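Cycloalternan-forming enzyme (Listeria monocytogenes serovar 1/2a, PDB 5F7U) belongs to glycoside hydrolase family 31, binds glycans and magnesium ions, and joins a TIM-barrel core to several beta domains, including a carbohydrate-binding module of family 6. Local coordinates at residues S880-S885 against Y909-V914; E861-D866 against N934-A939. The protein carries 1 engineered substitution. All coordinates share one frame; numbering follows the deposited sequence.

Interaction 1 (S880-S885 against Y909-V914); sequences STEPTS and YYYDTV
Glu882 lays its aliphatic chain across the ring of Tyr911, its CB 3.7 Å from the ring centroid and only 9° off the normal, a CH-pi contact over the face. The contact joins the loop between strands 874-879 and 885-888, which passes from one sheet to another in what is consistent with a beta-sandwich domain, to the strand 908-912 at the margin of the first sheet. With CG anti to the backbone N (chi1 -172°) and the chain extended beyond it, the Glu882 carboxylate comes to lie nearly parallel to the ring, 11° between the planes, beside Tyr911 CB and CD2. Its OE2 also forms a salt bridge with Lys895, a second hold on this otherwise exposed side chain. Glu882 N sits over the same face, 3.5 Å from Tyr911 CE1. Tyr911 itself has CG anti to its backbone N, which carries its ring up to the loop, and its hydroxyl ends in the ring plane against a backbone carbonyl, OH 3.0 Å from Ser880 O. A water accepts from Glu882 N and reaches Tyr911 OH more weakly, so backbone and phenol are also joined through solvent. Tyr910, turned away from the loop, meets Tyr919 edge-to-face, while Pro883 fits between the two alternate tyrosines that face it. Pro883 CD is 4.2 Å from Tyr911 CD1, and Pro883 CB is 4.3 Å from Tyr909 CE2, both loose apolar contacts. Tyr909 adopts the crowded position, CG between the backbone N and the carbonyl carbon, and its hydroxyl comes near the backbone of Thr884 and Ser885 without a direct hydrogen bond to them. A second water, in the plane of that ring, lies 2.6 Å from Tyr909 OH and donates to Pro883 O at 2.8 Å.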
loop_
_atom_site.group_PDB
_atom_site.type_symbol
_atom_site.label_atom_id
_atom_site.label_comp_id
_atom_site.label_asym_id
_atom_site.label_seq_id
_atom_site.Cartn_x
_atom_site.Cartn_y
_atom_site.Cartn_z
ATOM N N SER A 880 7.800 18.883 26.983
ATOM C CA SER A 880 7.792 20.225 27.594
ATOM C C SER A 880 8.940 20.359 28.558
ATOM O O SER A 880 9.596 19.374 28.878
ATOM C CB SER A 880 6.487 20.473 28.383
ATOM O OG SER A 880 6.497 19.780 29.632
ATOM N N THR A 881 9.165 21.579 29.048
ATOM C CA THR A 881 10.071 21.757 30.189
ATOM C C THR A 881 9.391 21.248 31.467
ATOM O O THR A 881 8.205 20.914 31.454
ATOM C CB THR A 881 10.493 23.219 30.369
ATOM O OG1 THR A 881 9.322 24.016 30.585
ATOM C CG2 THR A 881 11.256 23.703 29.143
ATOM N N GLU A 882 10.143 21.219 32.566
ATOM C CA GLU A 882 9.636 20.679 33.833
ATOM C C GLU A 882 8.544 21.546 34.465
ATOM O O GLU A 882 8.786 22.725 34.718
ATOM C CB GLU A 882 10.777 20.514 34.833
ATOM C CG GLU A 882 10.353 19.779 36.102
ATOM C CD GLU A 882 11.524 19.388 36.987
ATOM O OE1 GLU A 882 12.640 19.890 36.762
ATOM O OE2 GLU A 882 11.324 18.581 37.919
ATOM N N PRO A 883 7.366 20.957 34.767
ATOM C CA PRO A 883 6.311 21.726 35.447
ATOM C C PRO A 883 6.693 22.187 36.845
ATOM O O PRO A 883 7.574 21.591 37.488
ATOM C CB PRO A 883 5.155 20.719 35.580
ATOM C CG PRO A 883 5.445 19.644 34.607
ATOM C CD PRO A 883 6.947 19.557 34.539
ATOM N N THR A 884 6.020 23.238 37.300
ATOM C CA THR A 884 6.098 23.654 38.699
ATOM C C THR A 884 5.025 22.952 39.537
ATOM O O THR A 884 5.186 22.793 40.745
ATOM C CB THR A 884 5.982 25.181 38.851
ATOM O OG1 THR A 884 4.804 25.643 38.188
ATOM C CG2 THR A 884 7.198 25.864 38.233
ATOM N N SER A 885 3.928 22.561 38.893
ATOM C CA SER A 885 2.902 21.713 39.501
ATOM C C SER A 885 2.064 21.069 38.419
ATOM O O SER A 885 2.058 21.522 37.265
ATOM C CB SER A 885 2.002 22.506 40.453
ATOM O OG SER A 885 1.218 23.446 39.743
ATOM N N TYR A 909 3.162 12.903 39.044
ATOM C CA TYR A 909 3.946 13.287 37.867
ATOM C C TYR A 909 5.444 13.111 38.070
ATOM O O TYR A 909 5.926 13.091 39.194
ATOM C CB TYR A 909 3.589 14.697 37.384
ATOM C CG TYR A 909 4.199 15.839 38.164
ATOM C CD1 TYR A 909 3.616 16.275 39.360
ATOM C CD2 TYR A 909 5.341 16.519 37.685
ATOM C CE1 TYR A 909 4.147 17.345 40.070
ATOM C CE2 TYR A 909 5.888 17.595 38.399
ATOM C CZ TYR A 909 5.288 17.995 39.588
ATOM O OH TYR A 909 5.807 19.045 40.311
ATOM N N TYR A 910 6.166 12.964 36.962
ATOM C CA TYR A 910 7.606 12.734 36.972
ATOM C C TYR A 910 8.187 13.417 35.749
ATOM O O TYR A 910 7.535 13.454 34.703
ATOM C CB TYR A 910 7.896 11.228 36.948
ATOM C CG TYR A 910 9.335 10.857 36.631
ATOM C CD1 TYR A 910 10.337 10.947 37.612
ATOM C CD2 TYR A 910 9.697 10.415 35.351
ATOM C CE1 TYR A 910 11.656 10.606 37.321
ATOM C CE2 TYR A 910 11.018 10.074 35.050
ATOM C CZ TYR A 910 11.987 10.175 36.032
ATOM O OH TYR A 910 13.284 9.835 35.732
ATOM N N TYR A 911 9.410 13.929 35.855
ATOM C CA TYR A 911 10.041 14.589 34.708
ATOM C C TYR A 911 11.282 13.839 34.248
ATOM O O TYR A 911 12.232 13.672 35.009
ATOM C CB TYR A 911 10.353 16.066 35.016
ATOM C CG TYR A 911 10.848 16.829 33.809
ATOM C CD1 TYR A 911 9.970 17.168 32.769
ATOM C CD2 TYR A 911 12.198 17.197 33.685
ATOM C CE1 TYR A 911 10.420 17.853 31.661
ATOM C CE2 TYR A 911 12.654 17.888 32.559
ATOM C CZ TYR A 911 11.755 18.211 31.560
ATOM O OH TYR A 911 12.167 18.899 30.442
ATOM N N ASP A 912 11.250 13.379 32.995
ATOM C CA ASP A 912 12.363 12.695 32.354
ATOM C C ASP A 912 13.245 13.776 31.726
ATOM O O ASP A 912 12.899 14.329 30.685
ATOM C CB ASP A 912 11.796 11.730 31.295
ATOM C CG ASP A 912 12.862 10.950 30.523
ATOM O OD1 ASP A 912 14.065 11.299 30.528
ATOM O OD2 ASP A 912 12.458 9.945 29.886
ATOM N N THR A 913 14.383 14.074 32.361
ATOM C CA THR A 913 15.282 15.143 31.873
ATOM C C THR A 913 16.011 14.804 30.552
ATOM O O THR A 913 16.447 15.711 29.832
ATOM C CB THR A 913 16.337 15.555 32.924
ATOM O OG1 THR A 913 17.282 14.496 33.090
ATOM C CG2 THR A 913 15.688 15.856 34.270
ATOM N N VAL A 914 16.153 13.510 30.252
ATOM C CA VAL A 914 16.877 13.057 29.046
ATOM C C VAL A 914 16.021 13.283 27.806
ATOM O O VAL A 914 16.523 13.743 26.777
ATOM C CB VAL A 914 17.315 11.573 29.154
ATOM C CG1 VAL A 914 17.878 11.044 27.832
ATOM C CG2 VAL A 914 18.369 11.434 30.242
HETATM O O HOH W 1 13.059 21.528 32.115
HETATM O O HOH W 2 8.185 19.884 39.621
#

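Interaction 2 (E861-D866 against N934-A939); sequences EKVSVD and NGVNHA
The carboxylate of Glu861 and the amide of Asn937 stand nearly perpendicular, 81° between planes: Asn937 ND2 approaches Glu861 OE1 from above the carboxylate plane, while OE1 lies close to the amide plane. This hydrogen bond, 3.0 Å from ND2 to OE1, closes one end of a contact built on a G1 beta bulge, in which Glu861 and Lys862 both face Asp857 and Glu861 has positive phi. Glu861 O takes two backbone donors, Val936 N at 3.1 Å and, weakly, Gly935 N at 2.8 Å; Val936 N comes from above the carbonyl plane. The positive phi of Gly935 suits glycine and turns the chain there. At the bulge's second residue, Lys862 and Asn934 form an antiparallel non-hydrogen-bonded pair, their side chains side by side and pointing the same way. One water accepts from both, from Asn934 ND2 and weakly from Lys862 NZ. On the buried side, CG2 of Val863 meets CG2 of Val936 at 3.9 Å, the two side chains crossing at about a right angle. Buried Val936 O has no hydrogen-bond partner, but Glu861 CA offers a C-H contact to it at 3.1 Å.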
loop_
_atom_site.group_PDB
_atom_site.type_symbol
_atom_site.label_atom_id
_atom_site.label_comp_id
_atom_site.label_asym_id
_atom_site.label_seq_id
_atom_site.Cartn_x
_atom_site.Cartn_y
_atom_site.Cartn_z
ATOM N N GLU A 861 2.353 29.506 30.081
ATOM C CA GLU A 861 3.069 28.403 30.728
ATOM C C GLU A 861 2.170 27.248 31.174
ATOM O O GLU A 861 2.315 26.732 32.274
ATOM C CB GLU A 861 4.016 28.897 31.836
ATOM C CG GLU A 861 5.170 29.755 31.305
ATOM C CD GLU A 861 6.265 30.052 32.323
ATOM O OE1 GLU A 861 7.364 30.500 31.894
ATOM O OE2 GLU A 861 6.035 29.867 33.541
ATOM N N LYS A 862 1.269 26.835 30.285
ATOM C CA LYS A 862 0.251 25.831 30.597
ATOM C C LYS A 862 0.036 24.877 29.431
ATOM O O LYS A 862 0.126 25.271 28.284
ATOM C CB LYS A 862 -1.056 26.557 30.912
ATOM C CG LYS A 862 -2.179 25.677 31.422
ATOM C CD LYS A 862 -3.381 26.536 31.810
ATOM C CE LYS A 862 -3.061 27.423 32.999
ATOM N NZ LYS A 862 -4.229 28.261 33.413
ATOM N N VAL A 863 -0.189 23.605 29.749
ATOM C CA VAL A 863 -0.697 22.635 28.783
ATOM C C VAL A 863 -1.840 21.946 29.511
ATOM O O VAL A 863 -1.677 21.503 30.647
ATOM C CB VAL A 863 0.373 21.612 28.335
ATOM C CG1 VAL A 863 -0.239 20.518 27.456
ATOM C CG2 VAL A 863 1.466 22.300 27.526
ATOM N N SER A 864 -2.993 21.869 28.860
ATOM C CA SER A 864 -4.141 21.193 29.451
ATOM C C SER A 864 -4.480 19.957 28.645
ATOM O O SER A 864 -4.428 19.976 27.417
ATOM C CB SER A 864 -5.334 22.139 29.535
ATOM O OG SER A 864 -4.975 23.303 30.265
ATOM N N VAL A 865 -4.781 18.869 29.347
ATOM C CA VAL A 865 -5.200 17.623 28.699
ATOM C C VAL A 865 -6.580 17.246 29.230
ATOM O O VAL A 865 -6.780 17.159 30.452
ATOM C CB VAL A 865 -4.193 16.474 28.925
ATOM C CG1 VAL A 865 -4.658 15.195 28.210
ATOM C CG2 VAL A 865 -2.810 16.870 28.431
ATOM N N ASP A 866 -7.518 17.067 28.306
ATOM C CA ASP A 866 -8.862 16.649 28.640
ATOM C C ASP A 866 -8.954 15.163 28.373
ATOM O O ASP A 866 -9.006 14.723 27.215
ATOM C CB ASP A 866 -9.890 17.440 27.834
ATOM C CG ASP A 866 -10.011 18.893 28.287
ATOM O OD1 ASP A 866 -9.456 19.290 29.359
ATOM O OD2 ASP A 866 -10.694 19.656 27.562
ATOM N N ASN A 934 1.347 23.075 34.882
ATOM C CA ASN A 934 1.655 24.497 35.139
ATOM C C ASN A 934 3.136 24.793 35.107
ATOM O O ASN A 934 3.954 23.947 35.458
ATOM C CB ASN A 934 1.115 24.931 36.497
ATOM C CG ASN A 934 -0.392 24.831 36.583
ATOM O OD1 ASN A 934 -0.930 24.042 37.378
ATOM N ND2 ASN A 934 -1.085 25.614 35.773
ATOM N N GLY A 935 3.473 26.008 34.699
ATOM C CA GLY A 935 4.861 26.447 34.672
ATOM C C GLY A 935 5.710 25.805 33.592
ATOM O O GLY A 935 6.934 25.770 33.720
ATOM N N VAL A 936 5.071 25.315 32.532
ATOM C CA VAL A 936 5.785 24.610 31.443
ATOM C C VAL A 936 6.007 25.486 30.221
ATOM O O VAL A 936 5.164 26.303 29.873
ATOM C CB VAL A 936 5.038 23.346 30.970
ATOM C CG1 VAL A 936 5.051 22.288 32.065
ATOM C CG2 VAL A 936 3.606 23.677 30.539
ATOM N N ASN A 937 7.149 25.291 29.572
ATOM C CA ASN A 937 7.406 25.879 28.268
ATOM C C ASN A 937 7.648 24.821 27.222
ATOM O O ASN A 937 7.752 23.639 27.554
ATOM C CB ASN A 937 8.575 26.844 28.354
ATOM C CG ASN A 937 8.165 28.137 28.995
ATOM O OD1 ASN A 937 7.335 28.870 28.449
ATOM N ND2 ASN A 937 8.732 28.428 30.140
ATOM N N HIS A 938 7.683 25.244 25.959
ATOM C CA HIS A 938 8.117 24.358 24.871
ATOM C C HIS A 938 9.418 23.676 25.289
ATOM O O HIS A 938 10.271 24.300 25.931
ATOM C CB HIS A 938 8.303 25.144 23.569
ATOM C CG HIS A 938 8.630 24.277 22.388
ATOM N ND1 HIS A 938 9.867 23.692 22.212
ATOM C CD2 HIS A 938 7.883 23.909 21.323
ATOM C CE1 HIS A 938 9.865 22.998 21.087
ATOM N NE2 HIS A 938 8.678 23.117 20.527
ATOM N N ALA A 939 9.573 22.390 24.950
ATOM C CA ALA A 939 10.740 21.639 25.409
ATOM C C ALA A 939 12.043 22.284 24.932
ATOM O O ALA A 939 12.039 22.980 23.911
ATOM C CB ALA A 939 10.661 20.191 24.948
HETATM O O HOH W 3 8.470 27.887 34.847
HETATM O O HOH W 4 -3.545 26.637 36.195
#

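In the fold
The two contacts lie side by side, centres about 10 Å apart, and the segments of interaction 1 fall in the chain between those of interaction 2. The loop 880-885 runs along 934-939: Thr881 OG1 and Asn937 N are 2.7 Å apart and Thr884 N and Asn934 O 2.9 Å, both probable hydrogen bonds. Pro883, which faces the tyrosines of interaction 1, also packs on Val936 of interaction 2. Asn937 in turn touches Val1060 and Lys1062 of the last strand, so interaction 2 borders the C-terminal carbohydrate-binding module. Both contacts are structural packing; the side chain of Tyr911 is about 10 Å from a bound magnesium ion.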